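Local coordinates for DNA mismatch repair protein MutS (Thermus aquaticus, PDB 1EWQ) that binds mismatched DNA, probably carrying out the recognition step of mismatch repair, and has a weak ATPase activity, at residues Gly541-Arg546 with Phe608-Ala614; Ile553-Pro559 with Arg594-Ile599; Ser274-Glu278 with Glu535-Tyr540. All coordinates share one frame; numbering follows the deposited sequence.

Contact 1: residues Gly541-Arg546 with Phe608-Ala614; sequences GYVRPR and FVPAEEA
V543 and V609 pair through both backbone amides: V543 N gives its hydrogen to V609 O at 2.8 Å, and V609 N answers to V543 O at 2.9 Å. Together they make an isolated antiparallel bridge, a hydrogen-bonded pair. Farther on, R546 N donates to A614 O over 2.8 Å, where strand 546-547 begins beside strand 613-616. Two waters bridge the segments: one donates to both G541 O and A611 O, the other donates to R544 O and accepts from A614 N. Outward from these bonds, R544 lays CB over the face of the F608 ring, 3.9 Å from its centroid. With CG anti to the backbone N (chi1 176°), the extended R544 chain leads off to D307 and E303 of helix 299-314, which also borders F608. P610, centre of an inverse gamma turn, places CD over the Y542 ring, 4.2 Å from the centroid and 6° off its normal. P545 CB meets V609 CG2 at 4.3 Å. The chemistry is mostly backbone to backbone, with one face of each aromatic ring packed on an aliphatic carbon (CH-pi), so main-chain bonds fix the alignment while apolar side chains pack the linker after helix 514-540 onto the ATPase domain.

Contact 2: residues Ile553-Pro559 with Arg594-Ile599; sequences IRAGRHP and RQTALI
H558 marks the tight end: L598 CD1 makes a CH-pi contact over one imidazole face, 3.5 Å from the ring centroid and toward the rim, and comes to 3.3 Å from H558 CE1. CG of H558 is anti to the backbone N (chi1 -170°), which swings the ring along the helix from L598 to R594; there R594 CB approaches H558 CD2 at 3.9 Å. ND1 is engaged with the backbone N of V560, a bond that helps to fix the ring's rotation. The same leucine methyl reaches the proline ring, P559 CG to L598 CD1 being 3.8 Å. An alanine in place of H558 would probably leave L598 CD1 without the flat surface it packs on and V560 N without its side-chain acceptor. At the other end I553 and I599 meet tip to tip, CD1 to CD1 at 3.9 Å. G556 CA lies 4.1 Å from I599 CD1, and a CB there would clash with that methyl. The side turned from the helix is looser: R557 points away, its guanidinium held by E562 and G541 O. The contact thus sets the end of strand 551-556 and the following loop on helix 589-603, whose first residues, K589 and S590, belong to the predicted ATP-binding loop; T596 touches strand 570-574, and L598 and P559 both meet L272 of helix 272-276.

Contact 3: residues Ser274-Glu278 with Glu535-Tyr540; sequences SVLDE and EVAVRY
E278 OE2 is gripped by two donors: a bridging water at 2.9 Å and, through a weak, bent hydrogen bond, R539 NH1 at 3.1 Å. E278 OE1 lies at the edge of the R539 guanidinium, near its plane, 2.9 Å from NH1 in a salt bridge; carboxylate and guanidinium planes are 35° apart. The water also donates to V275 O, 2.7 Å away, and accepts from Y540 OH at 3.0 Å. It therefore ties the last turn of helix 272-276 to the last part of helix 514-540 and satisfies a main-chain carbonyl. Alongside the acid lies V536: CG2, anti to the carbonyl carbon and beside the backbone N, approaches E278 CG at 3.3 Å and L276 O at 3.1 Å. V275 CG1 touches the Y540 ring at CE1, 4.2 Å, and L276 CD2 meets V536 CG1 at a similar separation. E535 brings only its aliphatic part to E278, since its chain bends at chi2 (71°) and its carboxylate goes to R319 and R323. The two glutamates thus have separate arginine partners, which probably eases the repulsion between their charges. An ion pair, a shared water and apolar packing together join helix 272-276 and the residues after it to helix 514-540.

Along the chain contact 3 closes before the other two open: the C-terminal part of helix 514-540 takes part in it, the linker 541-546 starts contact 1, and contact 2 falls between the two segments of contact 1. The centres of contacts 1 and 2 lie about 9 Å apart, and that of contact 3 about 13 and 15 Å from them. Contacts 1 and 2 share the mixed sheet where strands 551-556 and 613-616 are neighbours; the latter follows helix 589-603 of contact 2 in the chain. Y542 packs on V536, and R557 probably bonds to Y540 O, so all three form one junction between the helical part of MutS and its ATPase domain, far from the bound DNA.

Contact 1: residues Gly541-Arg546 with Phe608-Ala614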
ATOM      1  N   GLY C 541       4.508 -30.147  19.903  1.00 26.41           N
ATOM      2  CA  GLY C 541       4.483 -30.736  21.230  1.00 25.88           C
ATOM      3  C   GLY C 541       3.493 -30.103  22.200  1.00 25.91           C
ATOM      4  O   GLY C 541       3.910 -29.556  23.230  1.00 25.72           O
ATOM      5  N   TYR C 542       2.196 -30.174  21.871  1.00 25.25           N
ATOM      6  CA  TYR C 542       1.126 -29.636  22.717  1.00 25.19           C
ATOM      7  C   TYR C 542       0.487 -30.782  23.490  1.00 25.27           C
ATOM      8  O   TYR C 542       0.602 -31.947  23.098  1.00 25.36           O
ATOM      9  CB  TYR C 542       0.018 -28.977  21.888  1.00 24.76           C
ATOM     10  CG  TYR C 542       0.363 -27.695  21.182  1.00 24.16           C
ATOM     11  CD1 TYR C 542       1.612 -27.087  21.329  1.00 24.18           C
ATOM     12  CD2 TYR C 542      -0.583 -27.075  20.362  1.00 24.34           C
ATOM     13  CE1 TYR C 542       1.907 -25.880  20.674  1.00 24.03           C
ATOM     14  CE2 TYR C 542      -0.296 -25.875  19.705  1.00 24.25           C
ATOM     15  CZ  TYR C 542       0.943 -25.289  19.867  1.00 24.23           C
ATOM     16  OH  TYR C 542       1.201 -24.110  19.218  1.00 25.02           O
ATOM     17  N   VAL C 543      -0.209 -30.464  24.575  1.00 25.39           N
ATOM     18  CA  VAL C 543      -0.844 -31.518  25.351  1.00 25.76           C
ATOM     19  C   VAL C 543      -2.325 -31.269  25.577  1.00 25.95           C
ATOM     20  O   VAL C 543      -2.799 -30.136  25.476  1.00 25.93           O
ATOM     21  CB  VAL C 543      -0.149 -31.685  26.710  1.00 25.89           C
ATOM     22  CG1 VAL C 543       1.343 -31.956  26.482  1.00 26.67           C
ATOM     23  CG2 VAL C 543      -0.338 -30.436  27.557  1.00 25.44           C
ATOM     24  N   ARG C 544      -3.058 -32.334  25.876  1.00 26.27           N
ATOM     25  CA  ARG C 544      -4.485 -32.211  26.130  1.00 26.84           C
ATOM     26  C   ARG C 544      -4.724 -31.595  27.499  1.00 27.30           C
ATOM     27  O   ARG C 544      -4.203 -32.083  28.507  1.00 27.31           O
ATOM     28  CB  ARG C 544      -5.186 -33.579  26.064  1.00 26.08           C
ATOM     29  CG  ARG C 544      -6.673 -33.500  26.410  1.00 25.84           C
ATOM     30  CD  ARG C 544      -7.405 -34.809  26.147  1.00 25.42           C
ATOM     31  NE  ARG C 544      -8.816 -34.731  26.524  1.00 24.92           N
ATOM     32  CZ  ARG C 544      -9.776 -35.484  25.999  1.00 24.34           C
ATOM     33  NH1 ARG C 544      -9.486 -36.380  25.069  1.00 24.26           N
ATOM     34  NH2 ARG C 544     -11.031 -35.329  26.394  1.00 24.28           N
ATOM     35  N   PRO C 545      -5.497 -30.493  27.549  1.00 27.69           N
ATOM     36  CA  PRO C 545      -5.828 -29.784  28.786  1.00 28.32           C
ATOM     37  C   PRO C 545      -6.977 -30.448  29.545  1.00 28.97           C
ATOM     38  O   PRO C 545      -7.845 -31.077  28.952  1.00 28.87           O
ATOM     39  CB  PRO C 545      -6.220 -28.398  28.283  1.00 28.42           C
ATOM     40  CG  PRO C 545      -6.927 -28.727  27.008  1.00 27.93           C
ATOM     41  CD  PRO C 545      -5.966 -29.723  26.381  1.00 27.68           C
ATOM     42  N   ARG C 546      -6.974 -30.304  30.862  1.00 29.98           N
ATOM     43  CA  ARG C 546      -8.033 -30.869  31.679  1.00 31.18           C
ATOM     44  C   ARG C 546      -8.801 -29.680  32.243  1.00 31.35           C
ATOM     45  O   ARG C 546      -8.216 -28.645  32.533  1.00 30.65           O
ATOM     46  CB  ARG C 546      -7.449 -31.700  32.815  1.00 32.06           C
ATOM     47  CG  ARG C 546      -6.400 -32.717  32.380  1.00 34.18           C
ATOM     48  CD  ARG C 546      -6.949 -33.734  31.390  1.00 35.78           C
ATOM     49  NE  ARG C 546      -5.900 -34.630  30.901  1.00 37.44           N
ATOM     50  CZ  ARG C 546      -6.095 -35.598  30.007  1.00 38.25           C
ATOM     51  NH1 ARG C 546      -7.304 -35.805  29.497  1.00 38.50           N
ATOM     52  NH2 ARG C 546      -5.080 -36.360  29.616  1.00 38.84           N
ATOM     53  N   PHE C 608      -5.326 -28.824  21.647  1.00 19.77           N
ATOM     54  CA  PHE C 608      -4.327 -29.164  22.657  1.00 20.35           C
ATOM     55  C   PHE C 608      -3.623 -27.816  22.891  1.00 20.59           C
ATOM     56  O   PHE C 608      -3.771 -26.898  22.082  1.00 20.41           O
ATOM     57  CB  PHE C 608      -3.332 -30.189  22.112  1.00 20.11           C
ATOM     58  CG  PHE C 608      -3.790 -31.619  22.236  1.00 20.56           C
ATOM     59  CD1 PHE C 608      -5.133 -31.950  22.133  1.00 20.44           C
ATOM     60  CD2 PHE C 608      -2.858 -32.645  22.433  1.00 20.26           C
ATOM     61  CE1 PHE C 608      -5.551 -33.276  22.224  1.00 20.95           C
ATOM     62  CE2 PHE C 608      -3.263 -33.979  22.524  1.00 20.21           C
ATOM     63  CZ  PHE C 608      -4.613 -34.298  22.420  1.00 20.70           C
ATOM     64  N   VAL C 609      -2.844 -27.692  23.961  1.00 20.52           N
ATOM     65  CA  VAL C 609      -2.190 -26.418  24.253  1.00 20.71           C
ATOM     66  C   VAL C 609      -0.681 -26.555  24.465  1.00 21.29           C
ATOM     67  O   VAL C 609      -0.176 -27.652  24.721  1.00 21.22           O
ATOM     68  CB  VAL C 609      -2.830 -25.767  25.504  1.00 20.73           C
ATOM     69  CG1 VAL C 609      -4.348 -25.611  25.299  1.00 20.41           C
ATOM     70  CG2 VAL C 609      -2.557 -26.636  26.735  1.00 20.28           C
ATOM     71  N   PRO C 610       0.061 -25.435  24.353  1.00 21.73           N
ATOM     72  CA  PRO C 610       1.519 -25.429  24.529  1.00 22.49           C
ATOM     73  C   PRO C 610       1.960 -25.460  25.990  1.00 23.21           C
ATOM     74  O   PRO C 610       2.184 -24.419  26.599  1.00 23.31           O
ATOM     75  CB  PRO C 610       1.945 -24.135  23.826  1.00 22.22           C
ATOM     76  CG  PRO C 610       0.770 -23.229  24.085  1.00 22.04           C
ATOM     77  CD  PRO C 610      -0.402 -24.144  23.808  1.00 21.54           C
ATOM     78  N   ALA C 611       2.083 -26.660  26.545  1.00 23.95           N
ATOM     79  CA  ALA C 611       2.507 -26.824  27.934  1.00 25.09           C
ATOM     80  C   ALA C 611       2.822 -28.289  28.213  1.00 25.95           C
ATOM     81  O   ALA C 611       2.587 -29.152  27.369  1.00 25.98           O
ATOM     82  CB  ALA C 611       1.403 -26.344  28.879  1.00 24.68           C
ATOM     83  N   GLU C 612       3.369 -28.563  29.392  1.00 26.58           N
ATOM     84  CA  GLU C 612       3.666 -29.932  29.777  1.00 27.83           C
ATOM     85  C   GLU C 612       2.375 -30.526  30.310  1.00 28.10           C
ATOM     86  O   GLU C 612       2.050 -31.676  30.044  1.00 28.24           O
ATOM     87  CB  GLU C 612       4.754 -29.970  30.849  1.00 28.73           C
ATOM     88  CG  GLU C 612       6.139 -30.206  30.285  1.00 30.58           C
ATOM     89  CD  GLU C 612       7.220 -30.162  31.344  1.00 31.87           C
ATOM     90  OE1 GLU C 612       6.923 -30.510  32.509  1.00 33.10           O
ATOM     91  OE2 GLU C 612       8.369 -29.789  31.014  1.00 32.40           O
ATOM     92  N   GLU C 613       1.633 -29.717  31.054  1.00 28.47           N
ATOM     93  CA  GLU C 613       0.357 -30.130  31.620  1.00 28.91           C
ATOM     94  C   GLU C 613      -0.448 -28.864  31.806  1.00 28.63           C
ATOM     95  O   GLU C 613       0.102 -27.802  32.088  1.00 28.76           O
ATOM     96  CB  GLU C 613       0.543 -30.818  32.980  1.00 29.78           C
ATOM     97  CG  GLU C 613      -0.755 -31.376  33.585  1.00 31.14           C
ATOM     98  CD  GLU C 613      -0.524 -32.113  34.898  1.00 32.24           C
ATOM     99  OE1 GLU C 613      -1.507 -32.593  35.514  1.00 32.38           O
ATOM    100  OE2 GLU C 613       0.650 -32.213  35.318  1.00 33.24           O
ATOM    101  N   ALA C 614      -1.753 -28.962  31.632  1.00 28.45           N
ATOM    102  CA  ALA C 614      -2.579 -27.789  31.804  1.00 28.48           C
ATOM    103  C   ALA C 614      -3.932 -28.192  32.350  1.00 28.70           C
ATOM    104  O   ALA C 614      -4.622 -29.039  31.784  1.00 28.21           O
ATOM    105  CB  ALA C 614      -2.729 -27.044  30.474  1.00 27.85           C
TER
HETATM  106  O   HOH W   1       4.659 -30.798  25.917  1.00 45.54           O
HETATM  107  O   HOH W   2      -2.806 -31.383  30.541  1.00 22.77           O

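Contact 2: residues Ile553-Pro559 with Arg594-Ile599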
ATOM      1  N   ILE C 553      -0.976 -24.635  35.204  1.00 31.70           N
ATOM      2  CA  ILE C 553      -0.204 -24.821  33.991  1.00 30.88           C
ATOM      3  C   ILE C 553       1.261 -25.076  34.315  1.00 30.59           C
ATOM      4  O   ILE C 553       1.901 -24.278  35.000  1.00 30.51           O
ATOM      5  CB  ILE C 553      -0.295 -23.566  33.084  1.00 30.35           C
ATOM      6  CG1 ILE C 553      -1.762 -23.248  32.769  1.00 30.24           C
ATOM      7  CG2 ILE C 553       0.488 -23.793  31.804  1.00 30.03           C
ATOM      8  CD1 ILE C 553      -1.954 -22.008  31.896  1.00 29.27           C
ATOM      9  N   ARG C 554       1.784 -26.191  33.824  1.00 30.09           N
ATOM     10  CA  ARG C 554       3.184 -26.517  34.034  1.00 29.96           C
ATOM     11  C   ARG C 554       3.922 -26.331  32.715  1.00 29.13           C
ATOM     12  O   ARG C 554       3.537 -26.899  31.695  1.00 29.00           O
ATOM     13  CB  ARG C 554       3.354 -27.966  34.514  1.00 30.91           C
ATOM     14  CG  ARG C 554       4.801 -28.300  34.938  1.00 32.42           C
ATOM     15  CD  ARG C 554       4.957 -29.714  35.530  1.00 33.63           C
ATOM     16  NE  ARG C 554       4.937 -30.771  34.515  1.00 34.94           N
ATOM     17  CZ  ARG C 554       4.010 -31.722  34.449  1.00 35.71           C
ATOM     18  NH1 ARG C 554       3.027 -31.746  35.339  1.00 36.38           N
ATOM     19  NH2 ARG C 554       4.064 -32.650  33.499  1.00 36.21           N
ATOM     20  N   ALA C 555       4.974 -25.518  32.741  1.00 28.00           N
ATOM     21  CA  ALA C 555       5.787 -25.266  31.561  1.00 27.26           C
ATOM     22  C   ALA C 555       5.007 -24.782  30.345  1.00 26.76           C
ATOM     23  O   ALA C 555       5.148 -25.335  29.252  1.00 26.23           O
ATOM     24  CB  ALA C 555       6.588 -26.531  31.196  1.00 27.12           C
ATOM     25  N   GLY C 556       4.198 -23.742  30.534  1.00 26.18           N
ATOM     26  CA  GLY C 556       3.439 -23.197  29.426  1.00 25.43           C
ATOM     27  C   GLY C 556       4.302 -22.254  28.606  1.00 24.99           C
ATOM     28  O   GLY C 556       5.293 -21.720  29.105  1.00 25.02           O
ATOM     29  N   ARG C 557       3.932 -22.050  27.345  1.00 24.58           N
ATOM     30  CA  ARG C 557       4.680 -21.167  26.467  1.00 24.32           C
ATOM     31  C   ARG C 557       3.735 -20.443  25.511  1.00 24.35           C
ATOM     32  O   ARG C 557       2.645 -20.937  25.204  1.00 23.95           O
ATOM     33  CB  ARG C 557       5.684 -21.959  25.633  1.00 24.71           C
ATOM     34  CG  ARG C 557       6.022 -23.337  26.162  1.00 24.70           C
ATOM     35  CD  ARG C 557       6.198 -24.261  24.992  1.00 24.93           C
ATOM     36  NE  ARG C 557       5.578 -25.549  25.219  1.00 25.33           N
ATOM     37  CZ  ARG C 557       5.177 -26.363  24.253  1.00 24.19           C
ATOM     38  NH1 ARG C 557       5.319 -26.022  22.983  1.00 24.18           N
ATOM     39  NH2 ARG C 557       4.655 -27.530  24.565  1.00 23.94           N
ATOM     40  N   HIS C 558       4.161 -19.272  25.043  1.00 24.02           N
ATOM     41  CA  HIS C 558       3.364 -18.498  24.104  1.00 24.43           C
ATOM     42  C   HIS C 558       3.458 -19.271  22.785  1.00 24.94           C
ATOM     43  O   HIS C 558       4.536 -19.388  22.205  1.00 24.85           O
ATOM     44  CB  HIS C 558       3.944 -17.090  23.949  1.00 23.78           C
ATOM     45  CG  HIS C 558       3.057 -16.156  23.183  1.00 23.48           C
ATOM     46  ND1 HIS C 558       2.679 -16.390  21.877  1.00 23.22           N
ATOM     47  CD2 HIS C 558       2.481 -14.980  23.536  1.00 23.06           C
ATOM     48  CE1 HIS C 558       1.914 -15.397  21.457  1.00 22.93           C
ATOM     49  NE2 HIS C 558       1.778 -14.529  22.443  1.00 23.23           N
ATOM     50  N   PRO C 559       2.328 -19.810  22.300  1.00 25.36           N
ATOM     51  CA  PRO C 559       2.286 -20.585  21.054  1.00 25.72           C
ATOM     52  C   PRO C 559       2.799 -19.877  19.802  1.00 26.48           C
ATOM     53  O   PRO C 559       3.182 -20.531  18.835  1.00 26.18           O
ATOM     54  CB  PRO C 559       0.814 -20.975  20.940  1.00 25.43           C
ATOM     55  CG  PRO C 559       0.107 -19.813  21.612  1.00 25.39           C
ATOM     56  CD  PRO C 559       0.970 -19.600  22.837  1.00 25.28           C
ATOM     57  N   ARG C 594      -0.020 -12.880  28.034  1.00 23.19           N
ATOM     58  CA  ARG C 594      -0.628 -13.318  26.783  1.00 23.40           C
ATOM     59  C   ARG C 594      -0.630 -14.833  26.592  1.00 23.06           C
ATOM     60  O   ARG C 594      -1.617 -15.377  26.096  1.00 22.97           O
ATOM     61  CB  ARG C 594       0.059 -12.661  25.587  1.00 24.28           C
ATOM     62  CG  ARG C 594      -0.029 -11.127  25.557  1.00 25.89           C
ATOM     63  CD  ARG C 594       0.615 -10.583  24.290  1.00 26.99           C
ATOM     64  NE  ARG C 594       0.790  -9.143  24.344  1.00 28.98           N
ATOM     65  CZ  ARG C 594       1.943  -8.532  24.616  1.00 29.96           C
ATOM     66  NH1 ARG C 594       3.046  -9.242  24.854  1.00 30.52           N
ATOM     67  NH2 ARG C 594       1.989  -7.208  24.669  1.00 29.83           N
ATOM     68  N   GLN C 595       0.453 -15.518  26.978  1.00 22.59           N
ATOM     69  CA  GLN C 595       0.495 -16.971  26.800  1.00 22.23           C
ATOM     70  C   GLN C 595      -0.600 -17.632  27.617  1.00 21.80           C
ATOM     71  O   GLN C 595      -1.164 -18.640  27.205  1.00 22.07           O
ATOM     72  CB  GLN C 595       1.880 -17.551  27.171  1.00 22.46           C
ATOM     73  CG  GLN C 595       2.104 -17.990  28.619  1.00 23.27           C
ATOM     74  CD  GLN C 595       3.526 -18.551  28.847  1.00 23.78           C
ATOM     75  OE1 GLN C 595       3.763 -19.347  29.761  1.00 24.55           O
ATOM     76  NE2 GLN C 595       4.464 -18.124  28.027  1.00 23.21           N
ATOM     77  N   THR C 596      -0.909 -17.045  28.768  1.00 21.20           N
ATOM     78  CA  THR C 596      -1.954 -17.566  29.643  1.00 20.91           C
ATOM     79  C   THR C 596      -3.302 -17.498  28.920  1.00 20.47           C
ATOM     80  O   THR C 596      -4.048 -18.474  28.882  1.00 20.41           O
ATOM     81  CB  THR C 596      -2.033 -16.743  30.938  1.00 21.36           C
ATOM     82  OG1 THR C 596      -0.782 -16.824  31.629  1.00 21.67           O
ATOM     83  CG2 THR C 596      -3.144 -17.259  31.836  1.00 21.91           C
ATOM     84  N   ALA C 597      -3.599 -16.342  28.335  1.00 19.94           N
ATOM     85  CA  ALA C 597      -4.846 -16.156  27.606  1.00 19.27           C
ATOM     86  C   ALA C 597      -4.910 -17.088  26.394  1.00 19.20           C
ATOM     87  O   ALA C 597      -5.959 -17.667  26.091  1.00 18.61           O
ATOM     88  CB  ALA C 597      -4.972 -14.702  27.152  1.00 18.84           C
ATOM     89  N   LEU C 598      -3.788 -17.240  25.701  1.00 19.10           N
ATOM     90  CA  LEU C 598      -3.785 -18.101  24.525  1.00 19.78           C
ATOM     91  C   LEU C 598      -4.002 -19.568  24.868  1.00 19.88           C
ATOM     92  O   LEU C 598      -4.738 -20.268  24.174  1.00 20.28           O
ATOM     93  CB  LEU C 598      -2.494 -17.910  23.720  1.00 20.27           C
ATOM     94  CG  LEU C 598      -2.431 -16.525  23.064  1.00 20.60           C
ATOM     95  CD1 LEU C 598      -1.056 -16.304  22.429  1.00 20.87           C
ATOM     96  CD2 LEU C 598      -3.545 -16.400  22.037  1.00 20.25           C
ATOM     97  N   ILE C 599      -3.376 -20.038  25.936  1.00 20.04           N
ATOM     98  CA  ILE C 599      -3.556 -21.431  26.339  1.00 20.28           C
ATOM     99  C   ILE C 599      -5.036 -21.677  26.648  1.00 20.84           C
ATOM    100  O   ILE C 599      -5.609 -22.689  26.228  1.00 20.44           O
ATOM    101  CB  ILE C 599      -2.693 -21.759  27.581  1.00 20.37           C
ATOM    102  CG1 ILE C 599      -1.214 -21.795  27.173  1.00 20.23           C
ATOM    103  CG2 ILE C 599      -3.135 -23.079  28.206  1.00 19.76           C
ATOM    104  CD1 ILE C 599      -0.265 -21.843  28.358  1.00 20.60           C
TER

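Contact 3: residues Ser274-Glu278 with Glu535-Tyr540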
ATOM      1  N   SER C 274      -2.585 -18.136  12.200  1.00 32.12           N
ATOM      2  CA  SER C 274      -1.631 -18.592  11.195  1.00 31.75           C
ATOM      3  C   SER C 274      -0.808 -19.762  11.729  1.00 31.26           C
ATOM      4  O   SER C 274      -0.415 -20.647  10.971  1.00 31.05           O
ATOM      5  CB  SER C 274      -0.698 -17.450  10.760  1.00 31.64           C
ATOM      6  OG  SER C 274       0.245 -17.143  11.768  1.00 31.75           O
ATOM      7  N   VAL C 275      -0.553 -19.762  13.033  1.00 30.98           N
ATOM      8  CA  VAL C 275       0.218 -20.830  13.664  1.00 30.86           C
ATOM      9  C   VAL C 275      -0.631 -22.078  13.862  1.00 31.13           C
ATOM     10  O   VAL C 275      -0.196 -23.189  13.594  1.00 31.13           O
ATOM     11  CB  VAL C 275       0.747 -20.399  15.054  1.00 30.81           C
ATOM     12  CG1 VAL C 275       1.305 -21.609  15.806  1.00 31.33           C
ATOM     13  CG2 VAL C 275       1.817 -19.347  14.900  1.00 30.85           C
ATOM     14  N   LEU C 276      -1.853 -21.873  14.330  1.00 31.40           N
ATOM     15  CA  LEU C 276      -2.776 -22.961  14.613  1.00 31.79           C
ATOM     16  C   LEU C 276      -3.295 -23.668  13.374  1.00 31.95           C
ATOM     17  O   LEU C 276      -3.466 -24.891  13.367  1.00 32.14           O
ATOM     18  CB  LEU C 276      -3.979 -22.420  15.386  1.00 31.50           C
ATOM     19  CG  LEU C 276      -4.463 -23.119  16.656  1.00 32.26           C
ATOM     20  CD1 LEU C 276      -5.968 -22.870  16.811  1.00 31.56           C
ATOM     21  CD2 LEU C 276      -4.175 -24.607  16.597  1.00 32.24           C
ATOM     22  N   ASP C 277      -3.541 -22.894  12.324  1.00 31.64           N
ATOM     23  CA  ASP C 277      -4.126 -23.424  11.108  1.00 31.63           C
ATOM     24  C   ASP C 277      -3.278 -24.209  10.110  1.00 31.56           C
ATOM     25  O   ASP C 277      -2.460 -23.650   9.383  1.00 31.46           O
ATOM     26  CB  ASP C 277      -4.834 -22.287  10.374  1.00 32.27           C
ATOM     27  CG  ASP C 277      -5.582 -22.769   9.159  1.00 32.75           C
ATOM     28  OD1 ASP C 277      -6.308 -23.769   9.288  1.00 32.98           O
ATOM     29  OD2 ASP C 277      -5.448 -22.147   8.086  1.00 33.41           O
ATOM     30  N   GLU C 278      -3.507 -25.516  10.068  1.00 31.26           N
ATOM     31  CA  GLU C 278      -2.820 -26.402   9.134  1.00 31.06           C
ATOM     32  C   GLU C 278      -3.922 -27.153   8.395  1.00 30.53           C
ATOM     33  O   GLU C 278      -3.738 -28.282   7.919  1.00 30.12           O
ATOM     34  CB  GLU C 278      -1.925 -27.390   9.877  1.00 31.78           C
ATOM     35  CG  GLU C 278      -0.936 -26.731  10.801  1.00 33.42           C
ATOM     36  CD  GLU C 278       0.254 -27.623  11.103  1.00 34.86           C
ATOM     37  OE1 GLU C 278       0.146 -28.855  10.886  1.00 35.14           O
ATOM     38  OE2 GLU C 278       1.295 -27.094  11.564  1.00 35.17           O
ATOM     39  N   GLU C 535      -2.318 -32.384  14.041  1.00 23.05           N
ATOM     40  CA  GLU C 535      -1.080 -32.151  13.310  1.00 23.33           C
ATOM     41  C   GLU C 535      -0.220 -31.120  14.042  1.00 23.83           C
ATOM     42  O   GLU C 535       0.975 -31.331  14.254  1.00 23.96           O
ATOM     43  CB  GLU C 535      -1.396 -31.633  11.910  1.00 23.07           C
ATOM     44  CG  GLU C 535      -0.278 -31.799  10.901  1.00 22.94           C
ATOM     45  CD  GLU C 535      -0.070 -33.254  10.499  1.00 22.88           C
ATOM     46  OE1 GLU C 535      -0.947 -34.084  10.800  1.00 22.89           O
ATOM     47  OE2 GLU C 535       0.960 -33.569   9.875  1.00 22.37           O
ATOM     48  N   VAL C 536      -0.837 -29.999  14.409  1.00 23.61           N
ATOM     49  CA  VAL C 536      -0.151 -28.929  15.117  1.00 23.91           C
ATOM     50  C   VAL C 536       0.335 -29.431  16.473  1.00 24.24           C
ATOM     51  O   VAL C 536       1.452 -29.144  16.891  1.00 23.87           O
ATOM     52  CB  VAL C 536      -1.097 -27.715  15.350  1.00 24.32           C
ATOM     53  CG1 VAL C 536      -0.506 -26.778  16.404  1.00 24.95           C
ATOM     54  CG2 VAL C 536      -1.306 -26.965  14.057  1.00 24.05           C
ATOM     55  N   ALA C 537      -0.527 -30.173  17.155  1.00 24.30           N
ATOM     56  CA  ALA C 537      -0.199 -30.705  18.471  1.00 24.86           C
ATOM     57  C   ALA C 537       1.041 -31.609  18.404  1.00 25.40           C
ATOM     58  O   ALA C 537       1.927 -31.524  19.257  1.00 25.18           O
ATOM     59  CB  ALA C 537      -1.394 -31.474  19.028  1.00 24.36           C
ATOM     60  N   VAL C 538       1.104 -32.466  17.388  1.00 25.51           N
ATOM     61  CA  VAL C 538       2.243 -33.369  17.252  1.00 26.24           C
ATOM     62  C   VAL C 538       3.514 -32.616  16.880  1.00 26.43           C
ATOM     63  O   VAL C 538       4.577 -32.864  17.438  1.00 26.42           O
ATOM     64  CB  VAL C 538       1.989 -34.472  16.183  1.00 25.84           C
ATOM     65  CG1 VAL C 538       3.250 -35.306  15.984  1.00 25.80           C
ATOM     66  CG2 VAL C 538       0.866 -35.373  16.636  1.00 25.90           C
ATOM     67  N   ARG C 539       3.391 -31.681  15.947  1.00 26.92           N
ATOM     68  CA  ARG C 539       4.530 -30.904  15.479  1.00 27.80           C
ATOM     69  C   ARG C 539       5.179 -29.951  16.485  1.00 27.73           C
ATOM     70  O   ARG C 539       6.401 -29.776  16.479  1.00 27.65           O
ATOM     71  CB  ARG C 539       4.125 -30.111  14.231  1.00 28.68           C
ATOM     72  CG  ARG C 539       5.162 -29.108  13.753  1.00 30.47           C
ATOM     73  CD  ARG C 539       4.824 -28.609  12.350  1.00 31.84           C
ATOM     74  NE  ARG C 539       5.035 -29.662  11.358  1.00 33.50           N
ATOM     75  CZ  ARG C 539       4.125 -30.079  10.483  1.00 34.10           C
ATOM     76  NH1 ARG C 539       2.914 -29.539  10.459  1.00 34.18           N
ATOM     77  NH2 ARG C 539       4.431 -31.051   9.633  1.00 34.78           N
ATOM     78  N   TYR C 540       4.366 -29.340  17.340  1.00 27.26           N
ATOM     79  CA  TYR C 540       4.869 -28.370  18.301  1.00 27.04           C
ATOM     80  C   TYR C 540       4.869 -28.880  19.729  1.00 26.76           C
ATOM     81  O   TYR C 540       5.188 -28.141  20.655  1.00 26.93           O
ATOM     82  CB  TYR C 540       4.040 -27.085  18.197  1.00 27.33           C
ATOM     83  CG  TYR C 540       4.053 -26.478  16.807  1.00 27.78           C
ATOM     84  CD1 TYR C 540       2.883 -25.979  16.227  1.00 28.05           C
ATOM     85  CD2 TYR C 540       5.234 -26.418  16.064  1.00 27.81           C
ATOM     86  CE1 TYR C 540       2.891 -25.440  14.933  1.00 28.22           C
ATOM     87  CE2 TYR C 540       5.251 -25.878  14.775  1.00 28.28           C
ATOM     88  CZ  TYR C 540       4.083 -25.396  14.215  1.00 28.24           C
ATOM     89  OH  TYR C 540       4.107 -24.890  12.933  1.00 28.05           O
TER
HETATM   90  O   HOH W   3       1.471 -24.252  11.706  1.00 28.12           O